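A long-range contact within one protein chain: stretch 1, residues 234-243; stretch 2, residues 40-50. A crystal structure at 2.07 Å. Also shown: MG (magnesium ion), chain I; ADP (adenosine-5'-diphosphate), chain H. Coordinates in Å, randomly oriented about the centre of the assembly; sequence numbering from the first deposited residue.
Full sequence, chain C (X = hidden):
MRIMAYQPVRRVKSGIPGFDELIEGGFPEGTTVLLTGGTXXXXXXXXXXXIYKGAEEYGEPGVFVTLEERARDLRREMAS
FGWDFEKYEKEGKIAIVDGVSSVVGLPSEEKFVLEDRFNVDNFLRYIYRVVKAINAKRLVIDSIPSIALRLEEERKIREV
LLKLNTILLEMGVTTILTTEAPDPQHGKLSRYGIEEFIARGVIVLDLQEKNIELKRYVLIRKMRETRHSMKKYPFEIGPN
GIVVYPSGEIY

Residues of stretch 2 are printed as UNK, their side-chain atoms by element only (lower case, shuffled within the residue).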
ATOM      1  N   PRO C 234      -1.547 -25.297 -19.459  1.00 32.01           N
ATOM      2  CA  PRO C 234      -1.848 -26.148 -18.288  1.00 31.44           C
ATOM      3  C   PRO C 234      -0.750 -27.136 -17.949  1.00 31.30           C
ATOM      4  O   PRO C 234      -0.064 -27.658 -18.864  1.00 30.30           O
ATOM      5  CB  PRO C 234      -3.090 -26.956 -18.734  1.00 32.06           C
ATOM      6  CG  PRO C 234      -3.097 -26.889 -20.205  1.00 32.67           C
ATOM      7  CD  PRO C 234      -2.501 -25.537 -20.565  1.00 32.45           C
ATOM      8  N   PHE C 235      -0.566 -27.437 -16.662  1.00 30.80           N
ATOM      9  CA  PHE C 235       0.301 -28.564 -16.334  1.00 30.11           C
ATOM     10  C   PHE C 235      -0.097 -29.344 -15.131  1.00 30.78           C
ATOM     11  O   PHE C 235      -0.883 -28.914 -14.300  1.00 30.24           O
ATOM     12  CB  PHE C 235       1.805 -28.169 -16.287  1.00 29.98           C
ATOM     13  CG  PHE C 235       2.273 -27.456 -14.998  1.00 26.60           C
ATOM     14  CD1 PHE C 235       2.784 -28.173 -13.928  1.00 27.83           C
ATOM     15  CD2 PHE C 235       2.336 -26.081 -14.938  1.00 26.79           C
ATOM     16  CE1 PHE C 235       3.294 -27.538 -12.787  1.00 26.96           C
ATOM     17  CE2 PHE C 235       2.839 -25.402 -13.810  1.00 26.55           C
ATOM     18  CZ  PHE C 235       3.312 -26.123 -12.721  1.00 26.35           C
ATOM     19  N   GLU C 236       0.488 -30.523 -15.044  1.00 32.26           N
ATOM     20  CA  GLU C 236       0.256 -31.366 -13.911  1.00 33.48           C
ATOM     21  C   GLU C 236       1.558 -31.810 -13.319  1.00 33.05           C
ATOM     22  O   GLU C 236       2.529 -32.026 -14.033  1.00 30.64           O
ATOM     23  CB  GLU C 236      -0.522 -32.614 -14.326  1.00 34.64           C
ATOM     24  CG  GLU C 236      -2.030 -32.459 -14.218  1.00 40.61           C
ATOM     25  CD  GLU C 236      -2.722 -33.800 -14.455  1.00 47.25           C
ATOM     26  OE1 GLU C 236      -3.788 -34.076 -13.794  1.00 47.21           O
ATOM     27  OE2 GLU C 236      -2.142 -34.575 -15.295  1.00 47.21           O
ATOM     28  N   ILE C 237       1.510 -31.988 -12.004  1.00 33.09           N
ATOM     29  CA  ILE C 237       2.513 -32.715 -11.247  1.00 33.87           C
ATOM     30  C   ILE C 237       2.008 -34.124 -11.034  1.00 34.64           C
ATOM     31  O   ILE C 237       1.153 -34.376 -10.187  1.00 32.58           O
ATOM     32  CB  ILE C 237       2.746 -32.026  -9.875  1.00 33.05           C
ATOM     33  CG1 ILE C 237       3.073 -30.557 -10.108  1.00 34.77           C
ATOM     34  CG2 ILE C 237       3.868 -32.756  -9.094  1.00 33.20           C
ATOM     35  CD1 ILE C 237       3.570 -29.790  -8.815  1.00 35.49           C
ATOM     36  N   GLY C 238       2.577 -35.043 -11.793  1.00 36.77           N
ATOM     37  CA  GLY C 238       2.120 -36.429 -11.832  1.00 37.78           C
ATOM     38  C   GLY C 238       3.054 -37.362 -11.081  1.00 39.02           C
ATOM     39  O   GLY C 238       4.066 -36.902 -10.520  1.00 39.24           O
ATOM     40  N   PRO C 239       2.741 -38.669 -11.082  1.00 39.65           N
ATOM     41  CA  PRO C 239       3.608 -39.663 -10.425  1.00 39.77           C
ATOM     42  C   PRO C 239       4.989 -39.729 -11.013  1.00 39.33           C
ATOM     43  O   PRO C 239       5.858 -40.237 -10.321  1.00 40.80           O
ATOM     44  CB  PRO C 239       2.876 -41.005 -10.634  1.00 40.09           C
ATOM     45  CG  PRO C 239       1.971 -40.780 -11.811  1.00 41.35           C
ATOM     46  CD  PRO C 239       1.572 -39.299 -11.736  1.00 40.25           C
ATOM     47  N   ASN C 240       5.210 -39.243 -12.231  1.00 38.76           N
ATOM     48  CA  ASN C 240       6.561 -39.108 -12.758  1.00 38.34           C
ATOM     49  C   ASN C 240       6.966 -37.655 -12.956  1.00 36.97           C
ATOM     50  O   ASN C 240       7.734 -37.376 -13.800  1.00 39.24           O
ATOM     51  CB  ASN C 240       6.750 -39.958 -14.057  1.00 38.61           C
ATOM     52  CG  ASN C 240       6.440 -41.445 -13.834  1.00 38.34           C
ATOM     53  OD1 ASN C 240       5.379 -41.916 -14.231  1.00 45.58           O
ATOM     54  ND2 ASN C 240       7.332 -42.169 -13.139  1.00 37.12           N
ATOM     55  N   GLY C 241       6.506 -36.736 -12.125  1.00 36.06           N
ATOM     56  CA  GLY C 241       6.905 -35.327 -12.199  1.00 34.53           C
ATOM     57  C   GLY C 241       6.026 -34.431 -13.063  1.00 34.21           C
ATOM     58  O   GLY C 241       4.880 -34.747 -13.367  1.00 32.81           O
ATOM     59  N   ILE C 242       6.575 -33.301 -13.487  1.00 33.51           N
ATOM     60  CA  ILE C 242       5.816 -32.359 -14.282  1.00 33.20           C
ATOM     61  C   ILE C 242       5.620 -32.873 -15.698  1.00 32.72           C
ATOM     62  O   ILE C 242       6.555 -33.447 -16.313  1.00 32.67           O
ATOM     63  CB  ILE C 242       6.476 -30.973 -14.287  1.00 33.45           C
ATOM     64  CG1 ILE C 242       6.536 -30.444 -12.869  1.00 34.67           C
ATOM     65  CG2 ILE C 242       5.688 -30.006 -15.147  1.00 34.60           C
ATOM     66  CD1 ILE C 242       7.080 -29.052 -12.733  1.00 36.88           C
ATOM     67  N   VAL C 243       4.400 -32.671 -16.191  1.00 31.73           N
ATOM     68  CA  VAL C 243       4.073 -32.751 -17.618  1.00 32.59           C
ATOM     69  C   VAL C 243       3.246 -31.500 -18.010  1.00 31.59           C
ATOM     70  O   VAL C 243       2.202 -31.216 -17.405  1.00 31.40           O
ATOM     71  CB  VAL C 243       3.228 -34.023 -17.983  1.00 33.13           C
ATOM     72  CG1 VAL C 243       2.864 -34.018 -19.486  1.00 34.86           C
ATOM     73  CG2 VAL C 243       3.940 -35.364 -17.632  1.00 33.30           C
ATOM     74  N   UNK C  40       4.063 -23.604  -3.528  1.00 22.76           N
ATOM     75  CA  UNK C  40       3.387 -24.822  -3.877  1.00 21.40           C
ATOM     76  C   UNK C  40       2.987 -24.823  -5.302  1.00 20.51           C
ATOM     77  O   UNK C  40       2.115 -25.592  -5.685  1.00 21.74           O
ATOM     78  N   UNK C  41       3.594 -23.975  -6.106  1.00 19.59           N
ATOM     79  CA  UNK C  41       3.276 -23.953  -7.534  1.00 19.54           C
ATOM     80  C   UNK C  41       4.171 -24.903  -8.363  1.00 19.79           C
ATOM     81  O   UNK C  41       3.905 -25.088  -9.505  1.00 22.73           O
ATOM     82  c   UNK C  41       3.342 -22.539  -8.106  1.00 18.81           C
ATOM     83  c   UNK C  41       2.254 -21.569  -7.410  1.00 22.25           C
ATOM     84  o   UNK C  41       4.634 -21.953  -7.820  1.00 17.65           O
ATOM     85  N   UNK C  42       5.142 -25.554  -7.766  1.00 20.19           N
ATOM     86  CA  UNK C  42       5.922 -26.602  -8.411  1.00 20.27           C
ATOM     87  C   UNK C  42       7.344 -26.202  -8.648  1.00 20.59           C
ATOM     88  O   UNK C  42       8.051 -26.909  -9.355  1.00 19.42           O
ATOM     89  N   UNK C  43       7.797 -25.129  -8.023  1.00 20.84           N
ATOM     90  CA  UNK C  43       9.153 -24.620  -8.285  1.00 21.66           C
ATOM     91  C   UNK C  43      10.253 -25.623  -8.011  1.00 23.32           C
ATOM     92  O   UNK C  43      11.116 -25.878  -8.854  1.00 23.69           O
ATOM     93  c   UNK C  43       8.739 -21.009  -5.565  1.00 19.97           C
ATOM     94  n   UNK C  43       7.428 -21.401  -5.110  1.00 20.80           N
ATOM     95  c   UNK C  43       9.029 -20.997  -7.071  1.00 21.20           C
ATOM     96  c   UNK C  43       9.444 -23.383  -7.448  1.00 22.09           C
ATOM     97  c   UNK C  43       8.577 -22.174  -7.785  1.00 21.75           C
ATOM     98  N   UNK C  44      10.286 -26.116  -6.778  1.00 24.15           N
ATOM     99  CA  UNK C  44      11.244 -27.126  -6.376  1.00 23.29           C
ATOM    100  C   UNK C  44      11.272 -28.369  -7.270  1.00 22.44           C
ATOM    101  O   UNK C  44      12.337 -28.826  -7.670  1.00 22.69           O
ATOM    102  c   UNK C  44      11.862 -28.625  -4.400  1.00 23.83           C
ATOM    103  o   UNK C  44      11.466 -26.361  -4.160  1.00 23.12           O
ATOM    104  c   UNK C  44      10.998 -27.452  -4.922  1.00 23.47           C
ATOM    105  N   UNK C  45      10.102 -28.866  -7.592  1.00 22.51           N
ATOM    106  CA  UNK C  45       9.869 -30.007  -8.432  1.00 23.38           C
ATOM    107  C   UNK C  45      10.428 -29.848  -9.842  1.00 24.32           C
ATOM    108  O   UNK C  45      11.169 -30.690 -10.333  1.00 25.28           O
ATOM    109  c   UNK C  45       8.349 -30.280  -8.455  1.00 23.61           C
ATOM    110  c   UNK C  45       7.996 -31.487  -9.295  1.00 24.79           C
ATOM    111  o   UNK C  45       7.982 -30.686  -7.130  1.00 24.88           O
ATOM    112  N   UNK C  46      10.056 -28.754 -10.471  1.00 24.80           N
ATOM    113  CA  UNK C  46      10.513 -28.346 -11.794  1.00 23.43           C
ATOM    114  C   UNK C  46      12.066 -28.204 -11.810  1.00 23.15           C
ATOM    115  O   UNK C  46      12.727 -28.762 -12.673  1.00 22.16           O
ATOM    116  c   UNK C  46      11.469 -25.560 -15.135  1.00 28.21           C
ATOM    117  c   UNK C  46      11.275 -26.052 -13.842  1.00 26.63           C
ATOM    118  c   UNK C  46      10.027 -26.520 -13.434  1.00 25.28           C
ATOM    119  c   UNK C  46       8.982 -26.500 -14.310  1.00 25.58           C
ATOM    120  c   UNK C  46      10.431 -25.528 -15.997  1.00 27.47           C
ATOM    121  c   UNK C  46       9.840 -27.029 -12.074  1.00 23.36           C
ATOM    122  c   UNK C  46       9.164 -26.017 -15.582  1.00 28.75           C
ATOM    123  N   UNK C  47      12.645 -27.536 -10.811  1.00 22.57           N
ATOM    124  CA  UNK C  47      14.117 -27.428 -10.664  1.00 21.97           C
ATOM    125  C   UNK C  47      14.832 -28.771 -10.438  1.00 22.70           C
ATOM    126  O   UNK C  47      15.931 -29.005 -11.002  1.00 22.57           O
ATOM    127  c   UNK C  47      14.472 -26.506  -9.572  1.00 21.89           C
ATOM    128  N   UNK C  48      14.189 -29.673  -9.704  1.00 22.74           N
ATOM    129  CA  UNK C  48      14.762 -30.964  -9.424  1.00 23.02           C
ATOM    130  C   UNK C  48      14.718 -31.822 -10.682  1.00 23.86           C
ATOM    131  O   UNK C  48      15.677 -32.544 -10.964  1.00 23.41           O
ATOM    132  c   UNK C  48      14.071 -31.622  -8.312  1.00 22.33           C
ATOM    133  N   UNK C  49      13.610 -31.737 -11.412  1.00 24.33           N
ATOM    134  CA  UNK C  49      13.432 -32.479 -12.631  1.00 26.38           C
ATOM    135  C   UNK C  49      14.507 -32.104 -13.653  1.00 27.64           C
ATOM    136  O   UNK C  49      15.086 -32.977 -14.333  1.00 26.14           O
ATOM    137  o   UNK C  49       9.287 -32.838 -13.336  1.00 32.42           O
ATOM    138  n   UNK C  49       9.457 -33.549 -15.468  1.00 24.58           N
ATOM    139  c   UNK C  49      12.026 -32.227 -13.199  1.00 27.67           C
ATOM    140  c   UNK C  49       9.972 -33.235 -14.270  1.00 28.38           C
ATOM    141  c   UNK C  49      11.486 -33.328 -14.102  1.00 26.90           C
ATOM    142  N   UNK C  50      14.798 -30.807 -13.732  1.00 27.10           N
ATOM    143  CA  UNK C  50      15.820 -30.275 -14.619  1.00 27.32           C
ATOM    144  C   UNK C  50      17.161 -30.919 -14.301  1.00 28.03           C
ATOM    145  O   UNK C  50      17.875 -31.289 -15.224  1.00 28.17           O
ATOM    146  c   UNK C  50      19.107 -26.543 -16.344  1.00 25.10           C
ATOM    147  c   UNK C  50      15.881 -28.739 -14.478  1.00 25.96           C
ATOM    148  c   UNK C  50      17.161 -27.904 -16.522  1.00 28.65           C
ATOM    149  c   UNK C  50      18.181 -27.196 -17.110  1.00 25.65           C
ATOM    150  c   UNK C  50      17.988 -27.366 -14.391  1.00 25.76           C
ATOM    151  c   UNK C  50      17.076 -28.044 -15.140  1.00 26.01           C
ATOM    152  c   UNK C  50      19.032 -26.625 -14.998  1.00 25.93           C
TER
HETATM  153 MG    MG I1904      10.056 -25.179  -2.907  1.00 21.32          MG
HETATM  154  PB  ADP H1903       7.064 -24.942  -4.429  1.00 22.93           P
HETATM  155  O1B ADP H1903       6.652 -24.054  -5.523  1.00 17.61           O
HETATM  156  O2B ADP H1903       6.544 -24.479  -3.063  1.00 24.95           O
HETATM  157  O3B ADP H1903       8.618 -25.169  -4.369  1.00 24.59           O
HETATM  158  PA  ADP H1903       6.810 -27.829  -4.855  1.00 22.83           P
HETATM  159  O1A ADP H1903       7.711 -28.145  -6.069  1.00 22.83           O
HETATM  160  O2A ADP H1903       7.440 -28.193  -3.531  1.00 18.54           O
HETATM  161  O3A ADP H1903       6.268 -26.296  -4.858  1.00 22.07           O
HETATM  162  O5' ADP H1903       5.449 -28.590  -5.159  1.00 31.02           O
HETATM  163  C5' ADP H1903       4.938 -29.579  -4.325  1.00 33.99           C
HETATM  164  C4' ADP H1903       3.598 -30.066  -4.821  1.00 32.14           C
HETATM  165  O4' ADP H1903       3.648 -31.089  -5.789  1.00 34.60           O
HETATM  166  C3' ADP H1903       2.782 -30.586  -3.655  1.00 30.11           C
HETATM  167  O3' ADP H1903       2.261 -29.452  -2.959  1.00 29.64           O
HETATM  168  C2' ADP H1903       1.803 -31.513  -4.349  1.00 29.43           C
HETATM  169  O2' ADP H1903       0.695 -30.838  -4.830  1.00 25.71           O
HETATM  170  C1' ADP H1903       2.586 -32.024  -5.564  1.00 33.66           C
HETATM  171  N9  ADP H1903       3.238 -33.322  -5.333  1.00 35.55           N
HETATM  172  C8  ADP H1903       4.298 -33.582  -4.471  1.00 36.37           C
HETATM  173  N7  ADP H1903       4.636 -34.884  -4.574  1.00 37.51           N
HETATM  174  C5  ADP H1903       3.771 -35.468  -5.449  1.00 39.35           C
HETATM  175  C6  ADP H1903       3.645 -36.768  -5.932  1.00 42.15           C
HETATM  176  N6  ADP H1903       4.622 -37.668  -5.746  1.00 44.27           N
HETATM  177  N1  ADP H1903       2.655 -37.039  -6.878  1.00 45.40           N
HETATM  178  C2  ADP H1903       1.811 -36.038  -7.331  1.00 43.37           C
HETATM  179  N3  ADP H1903       1.946 -34.730  -6.854  1.00 39.48           N
HETATM  180  C4  ADP H1903       2.903 -34.476  -5.939  1.00 38.00           C
HETATM  181  O   HOH W   1       9.275 -27.011  -2.249  1.00 24.25           O
HETATM  182  O   HOH W   2       8.908 -23.729  -1.939  1.00 17.94           O
HETATM  183  O   HOH W   3      11.338 -25.313  -1.339  1.00 22.70           O
HETATM  184  O   HOH W   4      11.073 -23.533  -3.686  1.00 16.85           O

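Position 40 carries no side-chain atoms, and its phi of 85° favours a residue without them: Gly40. Its N donates to ADP O2B at 2.7 Å.

Position 41 has one carbon bearing an oxygen and a carbon, the branched pattern of Thr41. Its CA-to-CB bond points sideways; what meets stretch 1 is the backbone, with Thr41 O lying 3.4 Å from Phe235 CZ, at the edge of the ring and near its plane.

Position 42 again lacks side-chain atoms. A CB here would sit 3.4 Å from Ile237 CD1 and be jammed against the preceding carbonyl, so the residue is Gly42. Its bare CA packs 4.0 Å from Ile237 CD1, and it serves as the N-cap of the helix.

Position 43 shows four carbons in a row ending in nitrogen, with the CA-to-CB bond directed away from stretch 1. This is Lys43, whose NZ reaches ADP O1B at 2.8 Å.

Position 44 has one carbon carrying an oxygen and a carbon, out of reach of stretch 1. An oxygen bound to magnesium fits Thr44, with OG1 2.2 Å from MG.

Position 45 repeats that branched set, but its CA-to-CB bond points toward stretch 1. It is Thr45, and it works on two fronts: OG1 donates to ADP O1A at 2.8 Å, while CG2 packs 4.0 Å from Ile242 CG1.

Position 46 has one carbon followed by a six-carbon ring without oxygen, hence Phe46. Its CB lies 3.5 Å from Ile242 CD1, which also sits at the ring's edge.

Positions 47 and 48 each hold a single side-chain carbon and are out of reach of stretch 1: Ala47 and Ala48.

Position 49 has three carbons, the third carrying one oxygen and one nitrogen, and the group reaches the backbone of Ile242. This is Gln49. OE1 accepts from Ile242 N at 2.8 Å and NE2 donates to Ile242 O at 3.0 Å, both nearly straight.

Position 50 has one carbon and a six-carbon ring, with no contact to stretch 1: Phe50.

The helix crosses strand 241-243 at close to a right angle, and one residue of that strand, Ile242, is gripped twice. Its side chain fits against Thr45 and Phe46, while the amide of Gln49 pairs with its backbone N and O, mimicking a neighbouring strand. Gly241 leaves the room this needs, since a CB there would come 2.7 Å from Gln49 OE1. The N-terminal end of the helix binds the phosphates through backbone N atoms and through the side chains of Lys43 and Thr45, Thr44 OG1 binds the magnesium, and Thr45, Phe46 and Gln49 meet the strands, so Thr45 serves both.

Stretch 2 (40-50) GTGKTTFAAQF
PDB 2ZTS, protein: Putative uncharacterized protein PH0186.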